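Long-range contacts in particle-associated lyase (Acinetobacter bacteriophage AP22, PDB 4Y9V), which probably cleaves the capsular polysaccharide of Acinetobacter baumannii as a lyase of the phage tailspike, a trimer that binds fragments of this glycan: residues 114-118 / 207-211; 460-466 / 493-498. All blocks are in the same frame, centred on the assembly; numbering follows the deposited sequence.

Contact 1. Residues 114-118 / 207-211. With EDO (1,2-ethanediol), chain E.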
loop_
_atom_site.group_PDB
_atom_site.type_symbol
_atom_site.label_atom_id
_atom_site.label_comp_id
_atom_site.label_asym_id
_atom_site.label_seq_id
_atom_site.Cartn_x
_atom_site.Cartn_y
_atom_site.Cartn_z
ATOM N N PHE A 114 6.621 -33.389 -12.990
ATOM C CA PHE A 114 6.903 -33.580 -11.580
ATOM C C PHE A 114 5.638 -33.244 -10.777
ATOM O O PHE A 114 4.990 -32.226 -11.025
ATOM C CB PHE A 114 8.036 -32.663 -11.077
ATOM C CG PHE A 114 9.451 -33.039 -11.457
ATOM C CD1 PHE A 114 9.784 -34.179 -12.176
ATOM C CD2 PHE A 114 10.473 -32.201 -11.061
ATOM C CE1 PHE A 114 11.110 -34.467 -12.465
ATOM C CE2 PHE A 114 11.801 -32.505 -11.326
ATOM C CZ PHE A 114 12.115 -33.640 -12.060
ATOM N N TYR A 115 5.346 -34.063 -9.781
ATOM C CA TYR A 115 4.208 -33.823 -8.904
ATOM C C TYR A 115 4.663 -34.104 -7.476
ATOM O O TYR A 115 4.954 -35.268 -7.172
ATOM C CB TYR A 115 3.000 -34.710 -9.284
ATOM C CG TYR A 115 1.685 -34.167 -8.795
ATOM C CD1 TYR A 115 1.396 -34.027 -7.441
ATOM C CD2 TYR A 115 0.698 -33.728 -9.694
ATOM C CE1 TYR A 115 0.187 -33.507 -6.995
ATOM C CE2 TYR A 115 -0.496 -33.202 -9.258
ATOM C CZ TYR A 115 -0.757 -33.085 -7.907
ATOM O OH TYR A 115 -1.934 -32.521 -7.511
ATOM N N ALA A 116 4.723 -33.103 -6.631
ATOM C CA ALA A 116 5.155 -33.247 -5.247
ATOM C C ALA A 116 3.922 -33.044 -4.359
ATOM O O ALA A 116 3.272 -32.045 -4.477
ATOM C CB ALA A 116 6.204 -32.215 -4.919
ATOM N N SER A 117 3.622 -34.036 -3.514
ATOM C CA SER A 117 2.408 -33.956 -2.747
ATOM C C SER A 117 2.563 -34.489 -1.329
ATOM O O SER A 117 3.062 -35.596 -1.122
ATOM C CB SER A 117 1.303 -34.747 -3.416
ATOM O OG SER A 117 0.027 -34.543 -2.861
ATOM N N GLY A 118 1.980 -33.742 -0.394
ATOM C CA GLY A 118 1.608 -34.255 0.907
ATOM C C GLY A 118 0.337 -35.091 0.806
ATOM O O GLY A 118 -0.128 -35.416 -0.303
ATOM N N ASN A 207 -0.675 -34.271 6.158
ATOM C CA ASN A 207 0.744 -34.584 6.387
ATOM C C ASN A 207 1.500 -33.904 5.255
ATOM O O ASN A 207 1.452 -34.410 4.123
ATOM C CB ASN A 207 0.914 -36.112 6.333
ATOM C CG ASN A 207 2.328 -36.552 6.636
ATOM O OD1 ASN A 207 3.194 -35.725 6.684
ATOM N ND2 ASN A 207 2.510 -37.864 6.815
ATOM N N PRO A 208 2.087 -32.744 5.480
ATOM C CA PRO A 208 2.635 -31.937 4.385
ATOM C C PRO A 208 3.953 -32.501 3.841
ATOM O O PRO A 208 4.695 -33.171 4.571
ATOM C CB PRO A 208 2.847 -30.580 5.036
ATOM C CG PRO A 208 3.161 -30.915 6.497
ATOM C CD PRO A 208 2.224 -32.046 6.782
ATOM N N ILE A 209 4.250 -32.137 2.602
ATOM C CA ILE A 209 5.549 -32.446 1.978
ATOM C C ILE A 209 6.433 -31.198 1.969
ATOM O O ILE A 209 5.958 -30.082 1.776
ATOM C CB ILE A 209 5.362 -32.977 0.549
ATOM C CG1 ILE A 209 6.675 -33.609 0.031
ATOM C CG2 ILE A 209 4.836 -31.918 -0.438
ATOM C CD1 ILE A 209 6.512 -34.392 -1.273
ATOM N N ASN A 210 7.761 -31.424 2.108
ATOM C CA ASN A 210 8.756 -30.373 1.958
ATOM C C ASN A 210 9.649 -30.695 0.736
ATOM O O ASN A 210 10.666 -31.387 0.858
ATOM C CB ASN A 210 9.576 -30.183 3.239
ATOM C CG ASN A 210 10.378 -28.892 3.201
ATOM O OD1 ASN A 210 10.452 -28.248 2.182
ATOM N ND2 ASN A 210 10.982 -28.509 4.320
ATOM N N PHE A 211 9.212 -30.239 -0.424
ATOM C CA PHE A 211 9.847 -30.435 -1.710
ATOM C C PHE A 211 10.555 -29.149 -2.082
ATOM O O PHE A 211 9.901 -28.118 -2.209
ATOM C CB PHE A 211 8.798 -30.800 -2.745
ATOM C CG PHE A 211 9.363 -30.981 -4.135
ATOM C CD1 PHE A 211 9.958 -32.167 -4.496
ATOM C CD2 PHE A 211 9.305 -29.973 -5.090
ATOM C CE1 PHE A 211 10.502 -32.370 -5.766
ATOM C CE2 PHE A 211 9.803 -30.148 -6.352
ATOM C CZ PHE A 211 10.412 -31.359 -6.691
HETATM C C1 EDO E . 7.039 -27.270 -0.688
HETATM O O1 EDO E . 6.833 -28.671 -0.558
HETATM C C2 EDO E . 8.039 -26.833 0.355
HETATM O O2 EDO E . 7.433 -27.027 1.631
#
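Phe-114 reaches in from strand 114-117, its CD2 approaching the Phe-211 ring obliquely, 4.5 Å from Phe-211 CZ; the two rings share Phe-92 as a neighbour, while Phe-106 and Phe-108 also pack on Phe-114. Two residues on, Ala-116 makes a close apolar touch: its CB stands over one face of the Phe-211 ring, 3.9 Å from the centroid and 26° off the normal, a CH-pi contact displaced toward CG. With Phe-211 CG anti to the backbone N (chi1 178°), the ring extends over this methyl and on toward Phe-114. Ala-116 CB also faces Ile-209 CD1. At the strand end the backbone takes over: Ile-209 CG2 presses on the peptide link between Ser-117 and Gly-118, 3.4 Å from Gly-118 N, and Gly-118 CA comes within 3.2 Å of Asn-207 O. No hydrogen bond joins the two segments, which run roughly antiparallel. A 1,2-ethanediol, probably from the crystallisation liquor, binds the second one instead, its O1 accepting from Phe-211 N (2.9 Å) and donating to Ile-209 O (2.9 Å). Apolar side chains with a phenylalanine cluster, continued by Leu-229 of strand 229-232, are characteristic of the interior of a parallel beta-helix; here they lie where the chain leaves it for the Ig-like insertion and returns.

Contact 2. Residues 460-466 / 493-498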
loop_
_atom_site.group_PDB
_atom_site.type_symbol
_atom_site.label_atom_id
_atom_site.label_comp_id
_atom_site.label_asym_id
_atom_site.label_seq_id
_atom_site.Cartn_x
_atom_site.Cartn_y
_atom_site.Cartn_z
ATOM N N GLY A 460 -11.801 11.311 -5.094
ATOM C CA GLY A 460 -11.204 12.193 -6.080
ATOM C C GLY A 460 -10.738 11.479 -7.325
ATOM O O GLY A 460 -9.829 11.960 -8.008
ATOM N N VAL A 461 -11.359 10.358 -7.650
ATOM C CA VAL A 461 -11.082 9.667 -8.894
ATOM C C VAL A 461 -11.353 10.605 -10.065
ATOM O O VAL A 461 -12.399 11.277 -10.111
ATOM C CB VAL A 461 -11.890 8.366 -8.996
ATOM C CG1 VAL A 461 -13.403 8.559 -8.843
ATOM C CG2 VAL A 461 -11.572 7.633 -10.312
ATOM N N SER A 462 -10.427 10.640 -11.009
ATOM C CA SER A 462 -10.529 11.497 -12.174
ATOM C C SER A 462 -10.847 10.668 -13.410
ATOM O O SER A 462 -10.563 9.469 -13.502
ATOM C CB SER A 462 -9.251 12.275 -12.411
ATOM O OG SER A 462 -8.166 11.399 -12.758
ATOM N N CYS A 463 -11.449 11.324 -14.399
ATOM C CA CYS A 463 -11.800 10.698 -15.654
ATOM C C CYS A 463 -11.651 11.737 -16.740
ATOM O O CYS A 463 -12.273 12.809 -16.657
ATOM C CB CYS A 463 -13.272 10.224 -15.586
ATOM S SG CYS A 463 -13.950 9.634 -17.151
ATOM N N ASP A 464 -10.846 11.432 -17.770
ATOM C CA ASP A 464 -10.588 12.379 -18.871
ATOM C C ASP A 464 -11.407 12.078 -20.123
ATOM O O ASP A 464 -11.100 12.572 -21.196
ATOM C CB ASP A 464 -9.136 12.569 -19.206
ATOM C CG ASP A 464 -8.530 11.411 -19.941
ATOM O OD1 ASP A 464 -9.133 10.334 -19.905
ATOM O OD2 ASP A 464 -7.495 11.639 -20.601
ATOM N N PHE A 465 -12.495 11.323 -19.972
ATOM C CA PHE A 465 -13.350 11.030 -21.130
ATOM C C PHE A 465 -13.935 12.301 -21.705
ATOM O O PHE A 465 -14.363 13.211 -20.984
ATOM C CB PHE A 465 -14.491 10.125 -20.723
ATOM C CG PHE A 465 -14.140 8.692 -20.301
ATOM C CD1 PHE A 465 -12.839 8.215 -20.296
ATOM C CD2 PHE A 465 -15.161 7.865 -19.940
ATOM C CE1 PHE A 465 -12.600 6.894 -19.917
ATOM C CE2 PHE A 465 -14.929 6.540 -19.565
ATOM C CZ PHE A 465 -13.636 6.067 -19.562
ATOM N N ASP A 466 -14.067 12.320 -23.025
ATOM C CA ASP A 466 -14.800 13.430 -23.675
ATOM C C ASP A 466 -16.297 13.339 -23.445
ATOM O O ASP A 466 -16.998 14.365 -23.491
ATOM C CB ASP A 466 -14.421 13.457 -25.155
ATOM C CG ASP A 466 -12.942 13.624 -25.299
ATOM O OD1 ASP A 466 -12.398 14.639 -24.800
ATOM O OD2 ASP A 466 -12.261 12.701 -25.827
ATOM N N ASP A 493 -17.311 12.358 -4.806
ATOM C CA ASP A 493 -16.030 13.040 -5.005
ATOM C C ASP A 493 -15.351 12.410 -6.229
ATOM O O ASP A 493 -14.532 11.516 -6.111
ATOM C CB ASP A 493 -15.151 12.955 -3.785
ATOM C CG ASP A 493 -13.850 13.724 -3.894
ATOM O OD1 ASP A 493 -13.624 14.453 -4.912
ATOM O OD2 ASP A 493 -13.033 13.583 -2.927
ATOM N N VAL A 494 -15.771 12.901 -7.396
ATOM C CA VAL A 494 -15.281 12.470 -8.689
ATOM C C VAL A 494 -14.956 13.738 -9.488
ATOM O O VAL A 494 -15.522 14.798 -9.209
ATOM C CB VAL A 494 -16.312 11.605 -9.456
ATOM C CG1 VAL A 494 -16.699 10.381 -8.638
ATOM C CG2 VAL A 494 -17.547 12.391 -9.875
ATOM N N VAL A 495 -14.095 13.575 -10.501
ATOM C CA VAL A 495 -13.640 14.668 -11.342
ATOM C C VAL A 495 -13.748 14.255 -12.810
ATOM O O VAL A 495 -13.038 13.363 -13.256
ATOM C CB VAL A 495 -12.188 15.083 -10.981
ATOM C CG1 VAL A 495 -11.808 16.333 -11.771
ATOM C CG2 VAL A 495 -11.991 15.273 -9.478
ATOM N N ASN A 496 -14.630 14.873 -13.613
ATOM C CA ASN A 496 -14.549 14.769 -15.074
ATOM C C ASN A 496 -13.720 15.970 -15.545
ATOM O O ASN A 496 -14.133 17.119 -15.395
ATOM C CB ASN A 496 -15.917 14.781 -15.734
ATOM C CG ASN A 496 -16.547 13.410 -15.681
ATOM O OD1 ASN A 496 -16.185 12.582 -16.646
ATOM N ND2 ASN A 496 -17.315 13.078 -14.765
ATOM N N THR A 497 -12.543 15.697 -16.106
ATOM C CA THR A 497 -11.634 16.766 -16.468
ATOM C C THR A 497 -12.036 17.510 -17.740
ATOM O O THR A 497 -11.527 18.619 -17.955
ATOM C CB THR A 497 -10.194 16.258 -16.544
ATOM O OG1 THR A 497 -10.128 15.388 -17.680
ATOM C CG2 THR A 497 -9.766 15.584 -15.261
ATOM N N LYS A 498 -12.897 16.954 -18.559
ATOM C CA LYS A 498 -13.270 17.559 -19.834
ATOM C C LYS A 498 -14.564 18.334 -19.710
ATOM O O LYS A 498 -15.542 17.862 -19.125
ATOM C CB LYS A 498 -13.427 16.495 -20.911
ATOM C CG LYS A 498 -12.179 15.698 -21.230
ATOM C CD LYS A 498 -11.104 16.526 -21.937
ATOM C CE LYS A 498 -9.856 15.735 -22.239
ATOM N NZ LYS A 498 -10.026 14.483 -22.975
HETATM O O HOH W 1 -14.128 13.964 -18.365
HETATM O O HOH W 2 -8.827 11.472 -23.334
HETATM O O HOH W 3 -7.337 13.445 -22.511
HETATM O O HOH W 4 -9.625 12.641 -25.660
#
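Val-461 O accepts from Val-495 N and Cys-463 N donates to Val-495 O (2.8 Å), so Val-495 is held through both its backbone polar groups by strand 461-463. The donor in the second bond lies almost in line with the acceptor's C=O (177°). Thr-497 N continues the ladder to Cys-463 O, and at the other end Gly-460 N reaches Asp-493 O from above the carbonyl plane. The strands are parallel, crossing at -16°, and Val-461 CG1 and Val-494 CG1 lie side by side, 3.8 Å apart.

Beyond the strands the Lys-498 side chain, bent at chi2 (-69°) and chi4, reaches across to 464-466 and brings NZ to Asp-464 O (2.8 Å), in that carbonyl's plane. NZ also forms a salt bridge to Asp-466 OD1 (3.0 Å), which it meets from above the carboxylate plane. Water 3 accepts from NZ and donates to Asp-464 OD2 (2.6 Å), bridging two opposite charges too far apart for direct pairing, while Asp-464 OD1 takes the N-H of Gly-428. Water 4 donates to Asp-466 OD2. Water 1 accepts from Lys-498 N and lies 2.7 Å from Phe-465 O, within the turn. Phe-465 N points at Cys-463 SG (3.6 Å), and the same sulfur sits over one face of the Phe-465 ring.

Strand 424-427 pairs with strand 461-463 through Ser-462, and Trp-471 of strand 470-476 packs on Val-461, Cys-463 and Val-494. Arg-520 of the third subunit donates to Val-494 O, placing these successive beta-helix rungs beside a neighbouring chain.

After N-terminal helices and the first strands, the chain passes through residues 114-118 of strand 113-125, makes an excursion of 88 residues containing the Ig-like insertion, and returns at 207-211, where contact 1 closes that loop. It then winds on through the pectin lyase-like beta-helix before contact 2 closes a much shorter loop, 26 residues between the segments, with paired residues 33 apart, one turn of the beta-helix. The two loops follow in series, neither enclosing nor crossing the other. The centres of contact 1 and contact 2 lie about 51 Å apart. Contact 1 brings together the outgoing and returning chain where the inserted domain meets the beta-helix; contact 2 ties neighbouring turns near its C-terminal end.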